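Local coordinates for protein predicted DNA-binding transcriptional regulator (Aliivibrio fischeri ES114, PDB 7DWN) that forms tetramers and probably acts as a LysR-type transcriptional regulator, binding cis-regulatory DNA through an N-terminal winged helix-turn-helix domain, at residues Ser85-Ser88 with Asn93-Gln96; Gln113-Gly118 with Pro122-Glu127; Phe11-Lys16 with Ser21-Leu26. All coordinates share one frame; numbering follows the deposited sequence.

Contact 1. Residues Ser85-Ser88 with Asn93-Gln96; sequences SDLS and NVVQ
L87 is the one helical residue that carries this contact, and it meets V94 and Q96, which lie two apart on the strand and therefore turn to the same side of it. The apolar packing is led by the forked end of the leucine. With CG anti to the carbonyl carbon (chi1 -58°), its chain swings from the helix flank toward the strand, and CD2 comes within 3.8 Å of V94 CG1. The other methyl of the valine, CG2, is 4.0 Å from L87 CD2, so one leucine methyl faces both branches. V94 holds CG1 between its backbone N and carbonyl carbon, a torsion (chi1 61°) that spreads the two methyls before the helix. A beta-branched residue is at home on a strand and offers a broad apolar surface there.

The second kind of packing is apolar against the stem of a polar chain. Q96 runs extended beyond CG and crosses the leucine at about a right angle. L87 CD2 lies 3.6 Å from Q96 CG and 3.5 Å from Q96 CD, the methyl resting against the aliphatic stem and the root of the amide. Glutamine suits this partly exposed place because its methylenes pack while its end stays polar.

No hydrogen bond joins the two segments; polar links lead outward. Q96 N donates to the carboxylate of D144, and D86 is hydrogen-bonded to S197 and S198 of a third subunit. L87 also packs on S62 of a second subunit. This is consistent with the hinge of LysR-type regulators, where a short helix after the long linker helix 61-83 docks on the first strand of the substrate-binding-like domain.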
ATOM      1  N   SER A  85     -18.617  11.490   7.516  1.00 75.86           N
ATOM      2  CA  SER A  85     -19.928  11.922   7.037  1.00 79.19           C
ATOM      3  C   SER A  85     -21.051  11.181   7.760  1.00 78.45           C
ATOM      4  O   SER A  85     -21.889  11.794   8.437  1.00 80.24           O
ATOM      5  CB  SER A  85     -20.015  11.706   5.522  1.00 84.71           C
ATOM      6  OG  SER A  85     -21.309  11.995   5.020  1.00 87.09           O
ATOM      7  N   ASP A  86     -21.076   9.851   7.625  1.00 78.19           N
ATOM      8  CA  ASP A  86     -22.106   9.048   8.275  1.00 82.48           C
ATOM      9  C   ASP A  86     -22.069   9.214   9.790  1.00 75.59           C
ATOM     10  O   ASP A  86     -23.119   9.314  10.437  1.00 74.03           O
ATOM     11  CB  ASP A  86     -21.938   7.578   7.891  1.00 89.27           C
ATOM     12  CG  ASP A  86     -22.233   7.321   6.427  1.00 92.78           C
ATOM     13  OD1 ASP A  86     -23.270   7.815   5.937  1.00 94.21           O
ATOM     14  OD2 ASP A  86     -21.428   6.631   5.766  1.00 92.66           O
ATOM     15  N   LEU A  87     -20.869   9.246  10.374  1.00 72.01           N
ATOM     16  CA  LEU A  87     -20.758   9.402  11.820  1.00 79.16           C
ATOM     17  C   LEU A  87     -21.295  10.754  12.273  1.00 81.94           C
ATOM     18  O   LEU A  87     -21.973  10.848  13.303  1.00 86.99           O
ATOM     19  CB  LEU A  87     -19.304   9.234  12.256  1.00 85.34           C
ATOM     20  CG  LEU A  87     -18.656   7.900  11.895  1.00 83.86           C
ATOM     21  CD1 LEU A  87     -17.247   7.813  12.460  1.00 84.28           C
ATOM     22  CD2 LEU A  87     -19.515   6.759  12.399  1.00 78.89           C
ATOM     23  N   SER A  88     -21.007  11.812  11.514  1.00 82.71           N
ATOM     24  CA  SER A  88     -21.459  13.144  11.898  1.00 85.14           C
ATOM     25  C   SER A  88     -22.970  13.277  11.774  1.00 86.26           C
ATOM     26  O   SER A  88     -23.610  13.928  12.610  1.00 79.64           O
ATOM     27  CB  SER A  88     -20.766  14.201  11.043  1.00 81.82           C
ATOM     28  OG  SER A  88     -21.079  14.035   9.672  1.00 83.83           O
ATOM     29  N   ASN A  93     -23.213   9.846  19.637  1.00 63.08           N
ATOM     30  CA  ASN A  93     -23.619   8.560  20.187  1.00 54.12           C
ATOM     31  C   ASN A  93     -23.748   7.480  19.118  1.00 56.81           C
ATOM     32  O   ASN A  93     -24.444   6.481  19.339  1.00 58.79           O
ATOM     33  CB  ASN A  93     -24.938   8.704  20.951  1.00 55.06           C
ATOM     34  CG  ASN A  93     -24.823   9.635  22.144  1.00 62.27           C
ATOM     35  OD1 ASN A  93     -23.770   9.732  22.773  1.00 64.18           O
ATOM     36  ND2 ASN A  93     -25.913  10.326  22.460  1.00 59.99           N
ATOM     37  N   VAL A  94     -23.098   7.656  17.966  1.00 55.65           N
ATOM     38  CA  VAL A  94     -23.134   6.637  16.926  1.00 45.16           C
ATOM     39  C   VAL A  94     -22.243   5.470  17.332  1.00 42.49           C
ATOM     40  O   VAL A  94     -21.151   5.656  17.888  1.00 44.50           O
ATOM     41  CB  VAL A  94     -22.710   7.228  15.570  1.00 38.70           C
ATOM     42  CG1 VAL A  94     -21.287   7.776  15.631  1.00 42.73           C
ATOM     43  CG2 VAL A  94     -22.843   6.189  14.463  1.00 34.68           C
ATOM     44  N   VAL A  95     -22.721   4.256  17.081  1.00 33.27           N
ATOM     45  CA  VAL A  95     -21.972   3.036  17.351  1.00 34.51           C
ATOM     46  C   VAL A  95     -21.850   2.279  16.038  1.00 30.55           C
ATOM     47  O   VAL A  95     -22.864   1.889  15.443  1.00 23.95           O
ATOM     48  CB  VAL A  95     -22.645   2.175  18.432  1.00 34.80           C
ATOM     49  CG1 VAL A  95     -21.779   0.974  18.777  1.00 22.97           C
ATOM     50  CG2 VAL A  95     -22.917   3.009  19.673  1.00 31.27           C
ATOM     51  N   GLN A  96     -20.614   2.093  15.578  1.00 34.75           N
ATOM     52  CA  GLN A  96     -20.335   1.404  14.322  1.00 38.72           C
ATOM     53  C   GLN A  96     -20.275  -0.091  14.596  1.00 36.44           C
ATOM     54  O   GLN A  96     -19.381  -0.563  15.308  1.00 36.98           O
ATOM     55  CB  GLN A  96     -19.028   1.903  13.713  1.00 43.38           C
ATOM     56  CG  GLN A  96     -19.007   3.392  13.440  1.00 61.99           C
ATOM     57  CD  GLN A  96     -17.667   3.875  12.921  1.00 73.37           C
ATOM     58  OE1 GLN A  96     -17.295   3.603  11.780  1.00 76.39           O
ATOM     59  NE2 GLN A  96     -16.933   4.596  13.762  1.00 77.78           N
TER

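Contact 2. Residues Gln113-Gly118 with Pro122-Glu127; sequences QAFDEG and PILSVE
A beta-alpha-beta unit, made of strand 94-99, helix 101-114 and strand 123-128, is closed here: F115 is packed against P122, just before strand 123-128, and L124 within it. The phenyl ring is met in two different ways. Over one face lies P122, whose CD sits 3.8 Å from the centroid of the F115 ring, 24° off the normal, as a CH-pi contact. This carbon is displaced toward the rim, so its nearest ring atom is F115 CD1 at 3.5 Å. A proline CD is well suited to the role, since the adjacent nitrogen makes its C-H bonds somewhat polarised and the rigid pyrrolidine presents them without flexing.

At the ring's edge, in its plane, comes L124. Its CG and CD1 are each 3.8 Å from F115 CE2, and its CD2 stands 4.0 Å from F115 CZ, so the branched end lies along the CE2-CZ edge. CG of F115 is anti to the carbonyl carbon (chi1 -69°), which carries the ring away from the turn and toward the strand.

Such units are the building blocks of the alpha/beta domain of LysR regulators, which resembles the periplasmic binding proteins; V284 and I287 of helix 279-290 also touch the F115 ring. A type I turn spans A114 to E117, with D116 N bonded to Q113 O at 2.9 Å. Beyond the ring, L124, S125 and V126 pair in parallel with a strand of a third subunit, while L124 and V126 also lean on F219 of that neighbouring chain.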
ATOM      1  N   GLN A 113     -35.196  -2.547  20.356  1.00 99.13           N
ATOM      2  CA  GLN A 113     -36.274  -2.441  21.328  1.00107.59           C
ATOM      3  C   GLN A 113     -35.727  -2.300  22.744  1.00101.99           C
ATOM      4  O   GLN A 113     -36.308  -1.588  23.571  1.00102.78           O
ATOM      5  CB  GLN A 113     -37.213  -3.640  21.229  1.00121.30           C
ATOM      6  CG  GLN A 113     -38.423  -3.518  22.140  1.00134.06           C
ATOM      7  CD  GLN A 113     -39.075  -2.149  22.064  1.00143.64           C
ATOM      8  OE1 GLN A 113     -39.279  -1.602  20.980  1.00147.65           O
ATOM      9  NE2 GLN A 113     -39.398  -1.584  23.223  1.00145.56           N
ATOM     10  N   ALA A 114     -34.606  -2.964  23.044  1.00100.31           N
ATOM     11  CA  ALA A 114     -33.994  -2.811  24.363  1.00 96.29           C
ATOM     12  C   ALA A 114     -33.575  -1.370  24.617  1.00 90.15           C
ATOM     13  O   ALA A 114     -33.518  -0.932  25.772  1.00 81.51           O
ATOM     14  CB  ALA A 114     -32.791  -3.742  24.514  1.00 95.73           C
ATOM     15  N   PHE A 115     -33.268  -0.627  23.553  1.00 89.27           N
ATOM     16  CA  PHE A 115     -32.960   0.794  23.701  1.00 85.12           C
ATOM     17  C   PHE A 115     -34.138   1.611  24.225  1.00 88.69           C
ATOM     18  O   PHE A 115     -33.931   2.750  24.664  1.00 91.59           O
ATOM     19  CB  PHE A 115     -32.503   1.385  22.367  1.00 82.07           C
ATOM     20  CG  PHE A 115     -31.163   0.896  21.911  1.00 78.23           C
ATOM     21  CD1 PHE A 115     -30.182   0.547  22.824  1.00 79.32           C
ATOM     22  CD2 PHE A 115     -30.880   0.791  20.561  1.00 82.56           C
ATOM     23  CE1 PHE A 115     -28.945   0.101  22.393  1.00 79.26           C
ATOM     24  CE2 PHE A 115     -29.649   0.345  20.128  1.00 83.36           C
ATOM     25  CZ  PHE A 115     -28.681  -0.000  21.045  1.00 82.31           C
ATOM     26  N   ASP A 116     -35.358   1.067  24.195  1.00 87.49           N
ATOM     27  CA  ASP A 116     -36.560   1.816  24.549  1.00 89.79           C
ATOM     28  C   ASP A 116     -37.020   1.605  25.987  1.00 88.30           C
ATOM     29  O   ASP A 116     -37.918   2.324  26.437  1.00 87.27           O
ATOM     30  CB  ASP A 116     -37.713   1.457  23.600  1.00 97.24           C
ATOM     31  CG  ASP A 116     -37.391   1.754  22.153  1.00104.88           C
ATOM     32  OD1 ASP A 116     -36.204   1.985  21.841  1.00106.01           O
ATOM     33  OD2 ASP A 116     -38.328   1.758  21.327  1.00107.66           O
ATOM     34  N   GLU A 117     -36.445   0.644  26.712  1.00 89.21           N
ATOM     35  CA  GLU A 117     -36.772   0.403  28.120  1.00 86.00           C
ATOM     36  C   GLU A 117     -35.533   0.777  28.924  1.00 88.59           C
ATOM     37  O   GLU A 117     -34.588  -0.011  29.038  1.00 82.43           O
ATOM     38  CB  GLU A 117     -37.189  -1.043  28.363  1.00 81.38           C
ATOM     39  CG  GLU A 117     -38.159  -1.216  29.526  1.00 82.32           C
ATOM     40  CD  GLU A 117     -39.610  -1.116  29.097  1.00 84.91           C
ATOM     41  OE1 GLU A 117     -39.998  -1.826  28.146  1.00 86.22           O
ATOM     42  OE2 GLU A 117     -40.361  -0.331  29.712  1.00 84.38           O
ATOM     43  N   GLY A 118     -35.556   1.970  29.508  1.00 98.44           N
ATOM     44  CA  GLY A 118     -34.336   2.683  29.811  1.00107.88           C
ATOM     45  C   GLY A 118     -34.183   3.765  28.763  1.00117.09           C
ATOM     46  O   GLY A 118     -34.011   3.462  27.578  1.00116.78           O
ATOM     47  N   PRO A 122     -29.317   4.916  21.947  1.00 76.12           N
ATOM     48  CA  PRO A 122     -28.135   5.109  21.103  1.00 69.97           C
ATOM     49  C   PRO A 122     -28.464   4.826  19.649  1.00 61.29           C
ATOM     50  O   PRO A 122     -29.470   4.199  19.317  1.00 64.22           O
ATOM     51  CB  PRO A 122     -27.127   4.091  21.658  1.00 69.54           C
ATOM     52  CG  PRO A 122     -27.617   3.781  23.036  1.00 70.07           C
ATOM     53  CD  PRO A 122     -29.108   3.879  22.972  1.00 72.90           C
ATOM     54  N   ILE A 123     -27.595   5.319  18.775  1.00 55.46           N
ATOM     55  CA  ILE A 123     -27.787   5.232  17.334  1.00 48.89           C
ATOM     56  C   ILE A 123     -26.814   4.205  16.774  1.00 44.37           C
ATOM     57  O   ILE A 123     -25.612   4.261  17.057  1.00 45.34           O
ATOM     58  CB  ILE A 123     -27.592   6.598  16.657  1.00 58.01           C
ATOM     59  CG1 ILE A 123     -28.518   7.643  17.283  1.00 72.43           C
ATOM     60  CG2 ILE A 123     -27.863   6.473  15.184  1.00 53.61           C
ATOM     61  CD1 ILE A 123     -29.986   7.346  17.095  1.00 76.31           C
ATOM     62  N   LEU A 124     -27.335   3.272  15.979  1.00 35.36           N
ATOM     63  CA  LEU A 124     -26.540   2.208  15.383  1.00 28.91           C
ATOM     64  C   LEU A 124     -26.241   2.520  13.923  1.00 32.70           C
ATOM     65  O   LEU A 124     -27.103   3.019  13.194  1.00 25.98           O
ATOM     66  CB  LEU A 124     -27.270   0.866  15.473  1.00 26.63           C
ATOM     67  CG  LEU A 124     -27.703   0.350  16.846  1.00 32.35           C
ATOM     68  CD1 LEU A 124     -28.536  -0.914  16.690  1.00 24.89           C
ATOM     69  CD2 LEU A 124     -26.494   0.091  17.729  1.00 34.28           C
ATOM     70  N   SER A 125     -25.016   2.218  13.501  1.00 32.21           N
ATOM     71  CA  SER A 125     -24.642   2.187  12.089  1.00 28.73           C
ATOM     72  C   SER A 125     -24.153   0.771  11.811  1.00 32.70           C
ATOM     73  O   SER A 125     -23.017   0.426  12.151  1.00 40.50           O
ATOM     74  CB  SER A 125     -23.573   3.225  11.765  1.00 31.32           C
ATOM     75  OG  SER A 125     -22.975   2.954  10.510  1.00 30.09           O
ATOM     76  N   VAL A 126     -25.010  -0.048  11.210  1.00 42.51           N
ATOM     77  CA  VAL A 126     -24.755  -1.475  11.042  1.00 33.41           C
ATOM     78  C   VAL A 126     -24.359  -1.735   9.596  1.00 31.27           C
ATOM     79  O   VAL A 126     -25.148  -1.502   8.673  1.00 36.34           O
ATOM     80  CB  VAL A 126     -25.980  -2.313  11.437  1.00 32.37           C
ATOM     81  CG1 VAL A 126     -25.630  -3.792  11.416  1.00 31.68           C
ATOM     82  CG2 VAL A 126     -26.482  -1.894  12.810  1.00 35.13           C
ATOM     83  N   GLU A 127     -23.142  -2.228   9.399  1.00 31.39           N
ATOM     84  CA  GLU A 127     -22.634  -2.577   8.082  1.00 30.22           C
ATOM     85  C   GLU A 127     -22.318  -4.064   8.034  1.00 39.76           C
ATOM     86  O   GLU A 127     -21.861  -4.642   9.025  1.00 39.47           O
ATOM     87  CB  GLU A 127     -21.386  -1.759   7.736  1.00 38.71           C
ATOM     88  CG  GLU A 127     -21.663  -0.278   7.522  1.00 49.50           C
ATOM     89  CD  GLU A 127     -22.407  -0.004   6.227  1.00 62.10           C
ATOM     90  OE1 GLU A 127     -21.934  -0.462   5.164  1.00 65.55           O
ATOM     91  OE2 GLU A 127     -23.464   0.660   6.274  1.00 68.70           O
TER

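Contact 3. Residues Phe11-Lys16 with Ser21-Leu26; sequences FLVLAK and SQAAEL
No ring or amide is interposed where V13 and L14 meet A23 and L26; the one aromatic ring within the two segments, that of F11, is carried on the far side of its helix, among L41, F66 and R67. What remains is aliphatic packing between helices 5-17 and 20-26 of the LysR-family winged helix-turn-helix domain. Helix 20-26 and the following helix 31-45 form the helix-turn-helix, the latter being, as in relatives, probably the one that reads DNA.

The two short segments cross steeply, their N-to-C directions 133° apart, with their axes 8.7 Å from each other. Alanine suits the crossing point: A23 CB is small enough to settle against the opposing backbone, 3.8 Å from L14 CA, and F34 of helix 31-45 also touches this alanine. L14 flanks the same methyl, its CD1 4.0 Å from A23 CB.

The CB of V13 points toward the other helix, and its branched chain packs beside the alanine. Its CG1 is 3.8 Å from A23 CA. At the N-terminal end of the second helix, N19 OD1 accepts bonds from S21 OG and Q22 N. Toward the exposed margin, with V13 CG1 anti to the backbone N (chi1 171°), that methyl reaches L26 as well, lying 3.7 Å from L26 CD2.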
ATOM      1  N   PHE A  11      -5.446  28.640  -5.296  1.00 43.63           N
ATOM      2  CA  PHE A  11      -4.190  28.443  -6.006  1.00 42.85           C
ATOM      3  C   PHE A  11      -4.299  27.334  -7.046  1.00 50.20           C
ATOM      4  O   PHE A  11      -3.718  27.444  -8.130  1.00 58.67           O
ATOM      5  CB  PHE A  11      -3.068  28.138  -5.018  1.00 46.44           C
ATOM      6  CG  PHE A  11      -1.734  27.956  -5.666  1.00 47.87           C
ATOM      7  CD1 PHE A  11      -1.040  29.045  -6.165  1.00 48.34           C
ATOM      8  CD2 PHE A  11      -1.174  26.696  -5.786  1.00 47.05           C
ATOM      9  CE1 PHE A  11       0.191  28.882  -6.769  1.00 52.60           C
ATOM     10  CE2 PHE A  11       0.058  26.524  -6.389  1.00 51.66           C
ATOM     11  CZ  PHE A  11       0.742  27.620  -6.880  1.00 48.27           C
ATOM     12  N   LEU A  12      -5.036  26.261  -6.744  1.00 48.36           N
ATOM     13  CA  LEU A  12      -5.205  25.199  -7.735  1.00 45.20           C
ATOM     14  C   LEU A  12      -5.935  25.713  -8.975  1.00 54.20           C
ATOM     15  O   LEU A  12      -5.521  25.450 -10.117  1.00 56.90           O
ATOM     16  CB  LEU A  12      -5.949  24.012  -7.118  1.00 44.51           C
ATOM     17  CG  LEU A  12      -5.200  23.219  -6.043  1.00 47.73           C
ATOM     18  CD1 LEU A  12      -6.120  22.212  -5.366  1.00 51.56           C
ATOM     19  CD2 LEU A  12      -3.987  22.517  -6.635  1.00 43.35           C
ATOM     20  N   VAL A  13      -7.022  26.463  -8.772  1.00 51.61           N
ATOM     21  CA  VAL A  13      -7.758  27.012  -9.910  1.00 56.94           C
ATOM     22  C   VAL A  13      -6.878  27.975 -10.700  1.00 60.93           C
ATOM     23  O   VAL A  13      -6.852  27.942 -11.941  1.00 51.69           O
ATOM     24  CB  VAL A  13      -9.058  27.687  -9.433  1.00 56.36           C
ATOM     25  CG1 VAL A  13      -9.714  28.436 -10.578  1.00 56.02           C
ATOM     26  CG2 VAL A  13     -10.010  26.647  -8.859  1.00 55.82           C
ATOM     27  N   LEU A  14      -6.140  28.840  -9.997  1.00 63.99           N
ATOM     28  CA  LEU A  14      -5.236  29.764 -10.675  1.00 58.24           C
ATOM     29  C   LEU A  14      -4.184  29.016 -11.482  1.00 52.89           C
ATOM     30  O   LEU A  14      -3.811  29.446 -12.579  1.00 51.34           O
ATOM     31  CB  LEU A  14      -4.570  30.689  -9.657  1.00 59.55           C
ATOM     32  CG  LEU A  14      -3.555  31.691 -10.209  1.00 69.10           C
ATOM     33  CD1 LEU A  14      -4.246  32.718 -11.094  1.00 69.78           C
ATOM     34  CD2 LEU A  14      -2.802  32.371  -9.076  1.00 72.53           C
ATOM     35  N   ALA A  15      -3.696  27.890 -10.958  1.00 47.64           N
ATOM     36  CA  ALA A  15      -2.710  27.099 -11.684  1.00 50.71           C
ATOM     37  C   ALA A  15      -3.310  26.468 -12.930  1.00 58.53           C
ATOM     38  O   ALA A  15      -2.605  26.283 -13.929  1.00 49.80           O
ATOM     39  CB  ALA A  15      -2.125  26.023 -10.770  1.00 40.57           C
ATOM     40  N   LYS A  16      -4.600  26.125 -12.896  1.00 70.49           N
ATOM     41  CA  LYS A  16      -5.221  25.601 -14.109  1.00 77.22           C
ATOM     42  C   LYS A  16      -5.401  26.697 -15.156  1.00 77.74           C
ATOM     43  O   LYS A  16      -4.920  26.575 -16.288  1.00 83.84           O
ATOM     44  CB  LYS A  16      -6.565  24.935 -13.810  1.00 83.34           C
ATOM     45  CG  LYS A  16      -7.143  24.246 -15.048  1.00 88.83           C
ATOM     46  CD  LYS A  16      -8.647  24.050 -14.966  1.00 92.18           C
ATOM     47  CE  LYS A  16      -9.182  23.465 -16.269  1.00 90.56           C
ATOM     48  NZ  LYS A  16     -10.667  23.363 -16.289  1.00 88.57           N
ATOM     49  N   SER A  21      -8.153  36.978 -13.070  1.00 73.11           N
ATOM     50  CA  SER A  21      -9.565  37.347 -13.141  1.00 75.52           C
ATOM     51  C   SER A  21     -10.443  36.134 -13.422  1.00 81.05           C
ATOM     52  O   SER A  21     -11.514  35.982 -12.822  1.00 82.39           O
ATOM     53  CB  SER A  21      -9.780  38.424 -14.205  1.00 76.04           C
ATOM     54  OG  SER A  21      -9.785  37.866 -15.509  1.00 79.37           O
ATOM     55  N   GLN A  22     -10.006  35.261 -14.331  1.00 84.41           N
ATOM     56  CA  GLN A  22     -10.770  34.051 -14.619  1.00 83.93           C
ATOM     57  C   GLN A  22     -10.818  33.129 -13.406  1.00 73.09           C
ATOM     58  O   GLN A  22     -11.874  32.569 -13.083  1.00 72.82           O
ATOM     59  CB  GLN A  22     -10.170  33.337 -15.830  1.00 93.74           C
ATOM     60  CG  GLN A  22     -10.133  34.204 -17.084  1.00 97.67           C
ATOM     61  CD  GLN A  22      -9.357  33.566 -18.219  1.00103.10           C
ATOM     62  OE1 GLN A  22      -8.824  32.466 -18.078  1.00108.10           O
ATOM     63  NE2 GLN A  22      -9.290  34.255 -19.353  1.00102.54           N
ATOM     64  N   ALA A  23      -9.685  32.969 -12.715  1.00 68.72           N
ATOM     65  CA  ALA A  23      -9.664  32.163 -11.498  1.00 64.21           C
ATOM     66  C   ALA A  23     -10.569  32.755 -10.426  1.00 62.55           C
ATOM     67  O   ALA A  23     -11.203  32.019  -9.661  1.00 58.60           O
ATOM     68  CB  ALA A  23      -8.233  32.033 -10.976  1.00 59.67           C
ATOM     69  N   ALA A  24     -10.641  34.087 -10.354  1.00 57.49           N
ATOM     70  CA  ALA A  24     -11.536  34.735  -9.402  1.00 59.55           C
ATOM     71  C   ALA A  24     -12.994  34.476  -9.755  1.00 64.76           C
ATOM     72  O   ALA A  24     -13.821  34.224  -8.869  1.00 55.35           O
ATOM     73  CB  ALA A  24     -11.255  36.236  -9.359  1.00 58.92           C
ATOM     74  N   GLU A  25     -13.328  34.541 -11.046  1.00 71.26           N
ATOM     75  CA  GLU A  25     -14.696  34.254 -11.465  1.00 75.66           C
ATOM     76  C   GLU A  25     -15.072  32.811 -11.156  1.00 75.69           C
ATOM     77  O   GLU A  25     -16.199  32.534 -10.727  1.00 75.67           O
ATOM     78  CB  GLU A  25     -14.870  34.548 -12.955  1.00 81.64           C
ATOM     79  CG  GLU A  25     -16.312  34.437 -13.430  1.00 89.04           C
ATOM     80  CD  GLU A  25     -17.228  35.438 -12.749  1.00 95.33           C
ATOM     81  OE1 GLU A  25     -16.772  36.565 -12.465  1.00 97.65           O
ATOM     82  OE2 GLU A  25     -18.402  35.096 -12.493  1.00 97.48           O
ATOM     83  N   LEU A  26     -14.138  31.876 -11.357  1.00 74.68           N
ATOM     84  CA  LEU A  26     -14.419  30.483 -11.021  1.00 65.74           C
ATOM     85  C   LEU A  26     -14.612  30.294  -9.523  1.00 63.95           C
ATOM     86  O   LEU A  26     -15.338  29.386  -9.102  1.00 61.96           O
ATOM     87  CB  LEU A  26     -13.298  29.573 -11.525  1.00 63.02           C
ATOM     88  CG  LEU A  26     -13.468  28.937 -12.909  1.00 67.08           C
ATOM     89  CD1 LEU A  26     -13.519  29.990 -14.008  1.00 66.75           C
ATOM     90  CD2 LEU A  26     -12.355  27.936 -13.172  1.00 67.91           C
TER

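In the fold
Contacts 1 and 2 are buried and neighbouring, their centres 13 Å apart, and they serve adjoining parallel strands of one sheet: V95 N and I123 O, 2.9 Å apart, probably form one of the hydrogen bonds that bind those strands. Contact 3 is only partly buried and stands alone in the DNA-binding domain, its nearest atoms about 21 Å from contact 1 and 30 Å from contact 2. All three are apolar across the segments, yet differently so: leucine against a valine and a glutamine stem at the hinge, proline and leucine round an aromatic ring in the alpha/beta domain, valine and leucines round an alanine between helices. Contacts 1 and 2 both touch a third subunit; no other chain touches contact 3.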